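Local coordinates for putative peptidyl-arginine deiminase family protein (Campylobacter jejuni subsp. jejuni serotype O:2, PDB 6B2W) that probably hydrolyses agmatine to N-carbamoylputrescine as an agmatine deiminase of the polyamine pathway, here holding the bound substrate, at residues E252-K257 and E291-R296. The protein carries 1 engineered substitution. Sequence-based numbering, arbitrary orientation.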
# COMPACT_ATOMS: atom_id res chain seq x y z
N GLU A 252 9.24 12.43 -10.87
CA GLU A 252 8.27 13.31 -10.22
C GLU A 252 6.82 12.99 -10.59
O GLU A 252 6.50 12.77 -11.76
CB GLU A 252 8.61 14.78 -10.52
CG GLU A 252 9.92 15.21 -9.87
CD GLU A 252 10.16 16.71 -9.90
OE1 GLU A 252 9.62 17.40 -10.79
OE2 GLU A 252 10.90 17.20 -9.02
N LEU A 253 5.97 12.95 -9.57
CA LEU A 253 4.55 12.64 -9.72
C LEU A 253 3.72 13.85 -9.27
O LEU A 253 3.22 13.89 -8.15
CB LEU A 253 4.18 11.42 -8.87
CG LEU A 253 4.93 10.12 -9.20
CD1 LEU A 253 4.69 9.08 -8.12
CD2 LEU A 253 4.51 9.58 -10.56
N PRO A 254 3.57 14.86 -10.16
CA PRO A 254 2.83 16.06 -9.78
C PRO A 254 1.39 15.75 -9.39
O PRO A 254 0.69 15.07 -10.13
CB PRO A 254 2.88 16.93 -11.04
CG PRO A 254 3.13 15.98 -12.15
CD PRO A 254 4.01 14.92 -11.56
N ILE A 255 0.96 16.24 -8.23
CA ILE A 255 -0.41 16.00 -7.77
C ILE A 255 -1.42 16.70 -8.67
O ILE A 255 -1.07 17.68 -9.35
CB ILE A 255 -0.63 16.45 -6.31
CG1 ILE A 255 -0.42 17.97 -6.15
CG2 ILE A 255 0.28 15.67 -5.38
CD1 ILE A 255 -0.92 18.52 -4.82
N PRO A 256 -2.67 16.21 -8.69
CA PRO A 256 -3.69 16.89 -9.48
C PRO A 256 -4.11 18.22 -8.87
O PRO A 256 -3.80 18.51 -7.71
CB PRO A 256 -4.88 15.91 -9.45
CG PRO A 256 -4.35 14.63 -8.92
CD PRO A 256 -3.20 15.01 -8.04
N LYS A 257 -4.82 19.02 -9.66
CA LYS A 257 -5.49 20.19 -9.14
C LYS A 257 -6.59 19.72 -8.17
O LYS A 257 -7.15 18.64 -8.35
CB LYS A 257 -6.07 21.03 -10.28
CG LYS A 257 -5.01 21.81 -11.05
CD LYS A 257 -4.78 23.19 -10.45
CE LYS A 257 -3.77 24.00 -11.25
NZ LYS A 257 -3.93 25.47 -11.05
N GLU A 291 -2.16 11.52 -17.72
CA GLU A 291 -1.36 11.21 -18.90
C GLU A 291 0.12 11.42 -18.62
O GLU A 291 0.95 10.60 -19.00
CB GLU A 291 -1.79 12.07 -20.09
CG GLU A 291 -0.94 11.86 -21.33
CD GLU A 291 -1.32 12.79 -22.47
OE1 GLU A 291 -2.06 13.77 -22.24
OE2 GLU A 291 -0.86 12.55 -23.61
N ILE A 292 0.44 12.53 -17.95
CA ILE A 292 1.83 12.90 -17.73
C ILE A 292 2.55 11.87 -16.85
O ILE A 292 3.66 11.45 -17.20
CB ILE A 292 1.94 14.32 -17.13
CG1 ILE A 292 1.54 15.35 -18.19
CG2 ILE A 292 3.36 14.59 -16.64
CD1 ILE A 292 1.32 16.75 -17.64
N ILE A 293 1.94 11.48 -15.74
CA ILE A 293 2.55 10.49 -14.84
C ILE A 293 2.59 9.10 -15.48
O ILE A 293 3.52 8.33 -15.22
CB ILE A 293 1.88 10.43 -13.44
CG1 ILE A 293 0.44 9.91 -13.51
CG2 ILE A 293 1.95 11.78 -12.74
CD1 ILE A 293 0.29 8.45 -13.14
N ALA A 294 1.61 8.78 -16.31
CA ALA A 294 1.56 7.49 -17.01
C ALA A 294 2.69 7.36 -18.03
O ALA A 294 3.30 6.30 -18.15
CB ALA A 294 0.21 7.28 -17.67
N LYS A 295 2.96 8.44 -18.76
CA LYS A 295 4.06 8.45 -19.74
C LYS A 295 5.43 8.37 -19.06
O LYS A 295 6.30 7.63 -19.51
CB LYS A 295 3.98 9.70 -20.64
CG LYS A 295 2.73 9.72 -21.51
CD LYS A 295 2.88 10.56 -22.77
CE LYS A 295 2.79 12.06 -22.50
NZ LYS A 295 2.37 12.80 -23.73
N ARG A 296 5.60 9.12 -17.97
CA ARG A 296 6.86 9.12 -17.22
C ARG A 296 7.19 7.74 -16.66
O ARG A 296 8.28 7.21 -16.89
CB ARG A 296 6.81 10.14 -16.08
CG ARG A 296 7.16 11.56 -16.49
CD ARG A 296 7.08 12.53 -15.32
NE ARG A 296 7.09 13.91 -15.79
CZ ARG A 296 6.93 14.98 -15.01
NH1 ARG A 296 6.76 14.85 -13.70
NH2 ARG A 296 6.95 16.20 -15.54
O HOH W 1 7.10 17.51 -12.49
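R296 leaves the helix with CG beside its backbone N and opposite the carbonyl carbon (chi1 -84°), then runs extended to NE and lays its guanidinium against the backbone of E252 and the ring of P254. In I293, CG1 sits between the backbone N and the carbonyl carbon (chi1 66°), which leaves CG2 facing P254 and L253. NH1 of R296 donates to the backbone O of E252 at 2.9 Å. That oxygen lies in the guanidinium plane, whereas NH1 stands well above the carbonyl plane of E252. NH1 also gives a hydrogen to a water; the backbone O and this water probably limit how the guanidinium can turn. The water in turn donates to OE1 of E252, at 3.0 Å, linking acid and R296 without a direct salt bridge, while OE2 of E252 pairs with K240. CG2 of I292, from the same helix, lies over the rim of one guanidinium face. CD of P254 approaches NH1 obliquely, at 3.5 Å. I293 points at the strand: its CG2 meets CD of P254 at 3.9 Å, and its CB is 4.0 Å from CD2 of L253, whose side chain crosses it at about a right angle. The axes of the short segments 252-254 and 291-296 run nearly antiparallel (166°), 8.5 Å apart. This is strand-helix packing within the pentein fold expected of this deiminase family: strand 249-254, outermost in its three-stranded mixed sheet, pairs with strand 219-224 through L253 and H222, helix 289-300 packs against it at 252-254, and I293 also touches Y270 of a loop and V282 of strand 279-284.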